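Polyhedrin (Antheraea mylitta cypovirus 4, PDB 5A9C) forms the crystalline lattice of viral polyhedra, the occlusion bodies that probably embed and protect cypovirus particles outside the insect host. Local coordinates at residues R16-Q19 with Q20-I23; V188-Y191 with A192-H196; V84-N87 with G88-W92. All coordinates share one frame; numbering follows the deposited sequence.

Contact 1 (R16-Q19 with Q20-I23); sequences RREQ and QEII
R17 and E21 meet across one turn of the N-terminal helix 15-29, which projects from the body of polyhedrin, and make an i to i+4 pair of opposite charges on its surface. Beneath them the backbone is regular: E21 N donates to R17 O at 2.8 Å, and I22 N and I23 N bond E18 O and Q19 O in the same way, while the bond from Q20 N to R16 O is longer at 3.2 Å. The R17 chain leaves with CG trans to its own nitrogen (chi1 -171°) and runs extended as far as NE. E21 leans the other way: CG lies beside its backbone N (chi1 -75°), and this leads the chain back along the preceding turn, with CG 3.3 Å from R17 O. A salt bridge is modelled between R17 NH1 and E21 OE2, at the guanidinium edge and with the two flat groups turned 76° apart, but its length of 2.1 Å is too short to be real and the placing of both atoms is doubtful. The other oxygen, E21 OE1, lies 3.7 Å from E18 CA. One further i to i+4 pair is a loose approach of two carbons, Q19 CG standing 4.3 Å from I23 CD1. Elsewhere in the chain, D14 OD1 accepts a bond from R17 N, and I214 in a loop touches Q20 and E21. Most of these side chains also touch crystal neighbours, consistent with a role for this helix in the polyhedra lattice. The i to i+4 spacing of the backbone bonds is that of an α-helix, and it puts R17 and E21 on the same side of a surface helix.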
loop_
_atom_site.group_PDB
_atom_site.type_symbol
_atom_site.label_atom_id
_atom_site.label_comp_id
_atom_site.label_asym_id
_atom_site.label_seq_id
_atom_site.Cartn_x
_atom_site.Cartn_y
_atom_site.Cartn_z
ATOM N N ARG A 16 25.764 -39.036 7.725
ATOM C CA ARG A 16 25.242 -38.101 8.714
ATOM C C ARG A 16 25.826 -36.716 8.455
ATOM O O ARG A 16 25.113 -35.712 8.482
ATOM C CB ARG A 16 25.568 -38.564 10.138
ATOM C CG ARG A 16 25.164 -37.564 11.221
ATOM C CD ARG A 16 25.246 -38.181 12.608
ATOM N NE ARG A 16 26.597 -38.647 12.907
ATOM C CZ ARG A 16 26.884 -39.564 13.823
ATOM N NH1 ARG A 16 25.911 -40.125 14.533
ATOM N NH2 ARG A 16 28.140 -39.926 14.022
ATOM N N ARG A 17 27.126 -36.675 8.188
ATOM C CA ARG A 17 27.806 -35.426 7.886
ATOM C C ARG A 17 27.342 -34.873 6.543
ATOM O O ARG A 17 27.034 -33.691 6.424
ATOM C CB ARG A 17 29.319 -35.630 7.865
ATOM C CG ARG A 17 30.112 -34.332 7.774
ATOM C CD ARG A 17 31.578 -34.599 7.467
ATOM N NE ARG A 17 32.453 -33.582 8.046
ATOM C CZ ARG A 17 32.665 -32.381 7.516
ATOM N NH1 ARG A 17 32.057 -32.031 6.391
ATOM N NH2 ARG A 17 33.481 -31.526 8.116
ATOM N N GLU A 18 27.295 -35.735 5.533
ATOM C CA GLU A 18 26.872 -35.323 4.198
ATOM C C GLU A 18 25.478 -34.709 4.221
ATOM O O GLU A 18 25.223 -33.701 3.565
ATOM C CB GLU A 18 26.893 -36.509 3.230
ATOM C CG GLU A 18 28.271 -37.099 2.990
ATOM C CD GLU A 18 28.255 -38.202 1.946
ATOM O OE1 GLU A 18 27.264 -38.297 1.192
ATOM O OE2 GLU A 18 29.236 -38.971 1.879
ATOM N N GLN A 19 24.577 -35.330 4.975
ATOM C CA GLN A 19 23.208 -34.843 5.070
ATOM C C GLN A 19 23.166 -33.475 5.742
ATOM O O GLN A 19 22.429 -32.585 5.312
ATOM C CB GLN A 19 22.334 -35.836 5.833
ATOM C CG GLN A 19 20.856 -35.482 5.827
ATOM C CD GLN A 19 20.003 -36.538 6.498
ATOM O OE1 GLN A 19 20.483 -37.295 7.340
ATOM N NE2 GLN A 19 18.732 -36.600 6.120
ATOM N N GLN A 20 23.959 -33.309 6.797
ATOM C CA GLN A 20 24.047 -32.024 7.478
ATOM C C GLN A 20 24.634 -30.967 6.541
ATOM O O GLN A 20 24.262 -29.797 6.603
ATOM C CB GLN A 20 24.901 -32.139 8.744
ATOM C CG GLN A 20 24.705 -30.990 9.720
ATOM C CD GLN A 20 23.316 -30.976 10.326
ATOM O OE1 GLN A 20 22.876 -31.962 10.920
ATOM N NE2 GLN A 20 22.615 -29.858 10.176
ATOM N N GLU A 21 25.558 -31.389 5.682
ATOM C CA GLU A 21 26.136 -30.501 4.676
ATOM C C GLU A 21 25.086 -30.081 3.651
ATOM O O GLU A 21 25.014 -28.916 3.259
ATOM C CB GLU A 21 27.315 -31.175 3.973
ATOM C CG GLU A 21 28.585 -31.241 4.808
ATOM C CD GLU A 21 29.650 -32.120 4.179
ATOM O OE1 GLU A 21 29.348 -32.804 3.177
ATOM O OE2 GLU A 21 30.789 -32.128 4.687
ATOM N N ILE A 22 24.272 -31.034 3.218
ATOM C CA ILE A 22 23.200 -30.737 2.274
ATOM C C ILE A 22 22.153 -29.821 2.897
ATOM O O ILE A 22 21.606 -28.945 2.225
ATOM C CB ILE A 22 22.530 -32.020 1.757
ATOM C CG1 ILE A 22 23.495 -32.774 0.844
ATOM C CG2 ILE A 22 21.255 -31.686 1.001
ATOM C CD1 ILE A 22 23.921 -31.986 -0.377
ATOM N N ILE A 23 21.878 -30.027 4.182
ATOM C CA ILE A 23 20.936 -29.181 4.909
ATOM C C ILE A 23 21.460 -27.751 4.995
ATOM O O ILE A 23 20.709 -26.794 4.802
ATOM C CB ILE A 23 20.654 -29.732 6.319
ATOM C CG1 ILE A 23 19.740 -30.959 6.233
ATOM C CG2 ILE A 23 20.017 -28.666 7.202
ATOM C CD1 ILE A 23 19.655 -31.742 7.513
#

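Contact 2 (V188-Y191 with A192-H196); sequences VIDY and AKMAH
I189 and K193 lie alongside each other, pointing the same way, in the last turns of helix 185-195, which closes in a Schellman motif at H196. The touch is between I189 CG2 and K193 CE, 3.5 Å apart. K193 is extended until a bend at chi4 (-69°) turns NZ aside to bond V207 O of strand 206-208, so the end of the aliphatic chain touches I189 CG2 while the ammonium is satisfied elsewhere. One residue on, M194 CG comes within 4.0 Å of D190 OD2, the two chains crossing at a slant. Y191 spans the next pair more loosely, its CE2 4.4 Å from A195 CB. Backbone bonds run beneath all of them, among them K193 N to I189 O at 3.0 Å and A195 N to Y191 O at 2.9 Å.

Further out, V188, Y191 and A195 pack on strand 38-45. The Y191 ring meets F182 edge-to-face, its OH bonds D55 OD2, and H103 of the second subunit packs against it. W110 NE1 of that subunit donates to H196 O. At the helix end phi of H196 turns positive, and M194 O sits 3.2 Å above the H196 ring plane, offset toward its rim.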
loop_
_atom_site.group_PDB
_atom_site.type_symbol
_atom_site.label_atom_id
_atom_site.label_comp_id
_atom_site.label_asym_id
_atom_site.label_seq_id
_atom_site.Cartn_x
_atom_site.Cartn_y
_atom_site.Cartn_z
ATOM N N VAL A 188 18.734 -6.012 19.938
ATOM C CA VAL A 188 18.761 -5.929 18.484
ATOM C C VAL A 188 19.678 -7.008 17.929
ATOM O O VAL A 188 19.321 -7.727 17.001
ATOM C CB VAL A 188 19.271 -4.560 17.999
ATOM C CG1 VAL A 188 19.378 -4.545 16.480
ATOM C CG2 VAL A 188 18.356 -3.449 18.485
ATOM N N ILE A 189 20.864 -7.118 18.517
ATOM C CA ILE A 189 21.879 -8.050 18.038
ATOM C C ILE A 189 21.411 -9.505 18.077
ATOM O O ILE A 189 21.569 -10.240 17.099
ATOM C CB ILE A 189 23.191 -7.890 18.829
ATOM C CG1 ILE A 189 23.777 -6.495 18.588
ATOM C CG2 ILE A 189 24.186 -8.973 18.440
ATOM C CD1 ILE A 189 24.901 -6.123 19.532
ATOM N N ASP A 190 20.830 -9.925 19.195
ATOM C CA ASP A 190 20.382 -11.310 19.310
ATOM C C ASP A 190 19.175 -11.560 18.414
ATOM O O ASP A 190 18.994 -12.657 17.892
ATOM C CB ASP A 190 20.080 -11.686 20.763
ATOM C CG ASP A 190 20.138 -13.187 20.997
ATOM O OD1 ASP A 190 21.250 -13.754 20.941
ATOM O OD2 ASP A 190 19.077 -13.803 21.219
ATOM N N TYR A 191 18.357 -10.532 18.230
ATOM C CA TYR A 191 17.240 -10.609 17.297
ATOM C C TYR A 191 17.755 -10.892 15.888
ATOM O O TYR A 191 17.242 -11.770 15.195
ATOM C CB TYR A 191 16.438 -9.307 17.315
ATOM C CG TYR A 191 15.269 -9.299 16.361
ATOM C CD1 TYR A 191 14.016 -9.743 16.763
ATOM C CD2 TYR A 191 15.416 -8.848 15.055
ATOM C CE1 TYR A 191 12.944 -9.740 15.893
ATOM C CE2 TYR A 191 14.349 -8.843 14.178
ATOM C CZ TYR A 191 13.116 -9.288 14.602
ATOM O OH TYR A 191 12.049 -9.284 13.733
ATOM N N ALA A 192 18.774 -10.144 15.475
ATOM C CA ALA A 192 19.349 -10.282 14.141
ATOM C C ALA A 192 19.997 -11.647 13.933
ATOM O O ALA A 192 19.846 -12.257 12.877
ATOM C CB ALA A 192 20.356 -9.167 13.875
ATOM N N LYS A 193 20.723 -12.128 14.939
ATOM C CA LYS A 193 21.335 -13.452 14.851
ATOM C C LYS A 193 20.285 -14.548 14.678
ATOM O O LYS A 193 20.436 -15.439 13.844
ATOM C CB LYS A 193 22.188 -13.746 16.088
ATOM C CG LYS A 193 23.466 -12.925 16.189
ATOM C CD LYS A 193 24.255 -13.316 17.434
ATOM C CE LYS A 193 25.273 -12.252 17.825
ATOM N NZ LYS A 193 26.388 -12.147 16.850
ATOM N N MET A 194 19.221 -14.486 15.471
ATOM C CA MET A 194 18.201 -15.530 15.431
ATOM C C MET A 194 17.292 -15.417 14.209
ATOM O O MET A 194 16.700 -16.404 13.784
ATOM C CB MET A 194 17.379 -15.540 16.722
ATOM C CG MET A 194 18.163 -15.976 17.960
ATOM S SD MET A 194 18.903 -17.623 17.827
ATOM C CE MET A 194 20.580 -17.219 17.333
ATOM N N ALA A 195 17.193 -14.217 13.644
ATOM C CA ALA A 195 16.404 -13.997 12.435
ATOM C C ALA A 195 17.222 -14.225 11.165
ATOM O O ALA A 195 16.692 -14.150 10.052
ATOM C CB ALA A 195 15.806 -12.592 12.436
ATOM N N HIS A 196 18.507 -14.508 11.337
ATOM C CA HIS A 196 19.423 -14.742 10.220
ATOM C C HIS A 196 19.446 -13.563 9.255
ATOM O O HIS A 196 19.219 -13.725 8.053
ATOM C CB HIS A 196 19.052 -16.030 9.475
ATOM C CG HIS A 196 18.423 -17.069 10.348
ATOM N ND1 HIS A 196 19.105 -17.696 11.370
ATOM C CD2 HIS A 196 17.173 -17.588 10.359
ATOM C CE1 HIS A 196 18.303 -18.555 11.971
ATOM N NE2 HIS A 196 17.123 -18.507 11.378
#

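Contact 3 (V84-N87 with G88-W92); sequences VSFN and GNIDW
The backbone of 84-87 is the end of strand 81-87 in the six-stranded sheet; G88 still bonds L132, and from there the chain leaves as the loop 88-92. F86 and N87 pair with R134 and R39 on the two neighbouring strands. G88 takes phi 121° and psi -165°, where a side chain would jam against N87 O, a conformation that calls for glycine. N89 then centres an inverse gamma turn, closed by a weak bond from I90 N to G88 O (2.8 Å). The chain then returns, bringing I90 and W92 against F86.

W92 brings the edge of its six-membered ring in, with CZ3 3.4 Å from F86 CB and that carbon lying in the indole plane; the two side chains slide past each other in opposite directions. I90 crosses F86 at about a right angle. Its CD1 is 3.8 Å from F86 CB and sits at the edge of the phenyl ring. I90 O lies 3.4 Å above one face of the indole, offset toward the rim, while R134 makes a cation-pi contact with W92. F86 itself reaches V148, A150 and V97 of the three-stranded sheet, filling the interior of the β-sandwich.

On the other side of the strand N87 ND2 donates to S85 OG, at 2.8 Å and a nearly straight 166°, and also to R39 O. N87 OD1 receives S133 OG and A198 N. With both ends of this buried amide bonded, its rotation is fixed, and the strand end divides into a mainly apolar side in van der Waals contact and a polar side held by hydrogen bonds.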
loop_
_atom_site.group_PDB
_atom_site.type_symbol
_atom_site.label_atom_id
_atom_site.label_comp_id
_atom_site.label_asym_id
_atom_site.label_seq_id
_atom_site.Cartn_x
_atom_site.Cartn_y
_atom_site.Cartn_z
ATOM N N VAL A 84 20.306 -0.275 7.478
ATOM C CA VAL A 84 19.423 -0.941 6.536
ATOM C C VAL A 84 20.018 -2.291 6.163
ATOM O O VAL A 84 21.120 -2.367 5.615
ATOM C CB VAL A 84 19.170 -0.092 5.273
ATOM C CG1 VAL A 84 18.171 -0.793 4.362
ATOM C CG2 VAL A 84 18.648 1.282 5.656
ATOM N N SER A 85 19.287 -3.351 6.485
ATOM C CA SER A 85 19.749 -4.716 6.277
ATOM C C SER A 85 19.018 -5.358 5.102
ATOM O O SER A 85 17.798 -5.502 5.133
ATOM C CB SER A 85 19.520 -5.535 7.548
ATOM O OG SER A 85 19.885 -6.893 7.368
ATOM N N PHE A 86 19.768 -5.734 4.067
ATOM C CA PHE A 86 19.203 -6.376 2.877
ATOM C C PHE A 86 19.524 -7.868 2.896
ATOM O O PHE A 86 20.687 -8.247 3.004
ATOM C CB PHE A 86 19.816 -5.783 1.603
ATOM C CG PHE A 86 19.454 -4.347 1.342
ATOM C CD1 PHE A 86 20.200 -3.316 1.890
ATOM C CD2 PHE A 86 18.396 -4.029 0.504
ATOM C CE1 PHE A 86 19.878 -1.991 1.633
ATOM C CE2 PHE A 86 18.068 -2.709 0.239
ATOM C CZ PHE A 86 18.812 -1.687 0.804
ATOM N N ASN A 87 18.510 -8.718 2.767
ATOM C CA ASN A 87 18.750 -10.158 2.824
ATOM C C ASN A 87 17.932 -10.957 1.814
ATOM O O ASN A 87 16.727 -10.744 1.664
ATOM C CB ASN A 87 18.504 -10.689 4.241
ATOM C CG ASN A 87 19.204 -9.861 5.306
ATOM O OD1 ASN A 87 20.323 -10.169 5.719
ATOM N ND2 ASN A 87 18.548 -8.798 5.750
ATOM N N GLY A 88 18.602 -11.879 1.128
ATOM C CA GLY A 88 17.953 -12.753 0.168
ATOM C C GLY A 88 18.522 -12.634 -1.233
ATOM O O GLY A 88 19.599 -12.068 -1.441
ATOM N N ASN A 89 17.784 -13.170 -2.198
ATOM C CA ASN A 89 18.181 -13.135 -3.597
ATOM C C ASN A 89 17.906 -11.767 -4.215
ATOM O O ASN A 89 17.159 -11.642 -5.187
ATOM C CB ASN A 89 17.443 -14.228 -4.374
ATOM C CG ASN A 89 17.903 -14.335 -5.812
ATOM O OD1 ASN A 89 19.031 -13.977 -6.145
ATOM N ND2 ASN A 89 17.027 -14.835 -6.677
ATOM N N ILE A 90 18.516 -10.740 -3.636
ATOM C CA ILE A 90 18.290 -9.372 -4.074
ATOM C C ILE A 90 19.232 -8.971 -5.204
ATOM O O ILE A 90 20.407 -9.334 -5.206
ATOM C CB ILE A 90 18.431 -8.390 -2.895
ATOM C CG1 ILE A 90 17.360 -8.690 -1.839
ATOM C CG2 ILE A 90 18.334 -6.947 -3.377
ATOM C CD1 ILE A 90 17.429 -7.804 -0.613
ATOM N N ASP A 91 18.693 -8.234 -6.170
ATOM C CA ASP A 91 19.485 -7.656 -7.248
ATOM C C ASP A 91 20.322 -6.511 -6.684
ATOM O O ASP A 91 19.820 -5.407 -6.478
ATOM C CB ASP A 91 18.555 -7.156 -8.357
ATOM C CG ASP A 91 19.298 -6.457 -9.481
ATOM O OD1 ASP A 91 20.542 -6.542 -9.529
ATOM O OD2 ASP A 91 18.626 -5.826 -10.324
ATOM N N TRP A 92 21.598 -6.786 -6.426
ATOM C CA TRP A 92 22.474 -5.822 -5.765
ATOM C C TRP A 92 22.853 -4.641 -6.653
ATOM O O TRP A 92 23.408 -3.652 -6.171
ATOM C CB TRP A 92 23.738 -6.505 -5.243
ATOM C CG TRP A 92 23.465 -7.609 -4.269
ATOM C CD1 TRP A 92 23.872 -8.907 -4.368
ATOM C CD2 TRP A 92 22.712 -7.516 -3.053
ATOM N NE1 TRP A 92 23.427 -9.627 -3.287
ATOM C CE2 TRP A 92 22.711 -8.796 -2.464
ATOM C CE3 TRP A 92 22.044 -6.473 -2.402
ATOM C CZ2 TRP A 92 22.066 -9.064 -1.257
ATOM C CZ3 TRP A 92 21.405 -6.741 -1.204
ATOM C CH2 TRP A 92 21.421 -8.025 -0.644
#

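Contact 3 is core, contact 2 is partly buried at the flank of the fold, and contact 1 is surface, about 27 Å from contact 3 between centres. Contacts 1 and 2 are both i to i+4 pairings along a helix and both touch crystal neighbours, yet no other chain of the assembly touches contact 1, whereas helix 185-195 packs on the six-stranded sheet, which includes strand 84-87, and on the second subunit. Contacts 2 and 3 come within about 4 Å at their nearest atoms, and W110 of that subunit reaches both. Chemistry follows place: charged side chains on the projecting helix, mixed aliphatic and polar contacts on the covering helix, aromatic and aliphatic packing with a hydrogen-bonded amide inside.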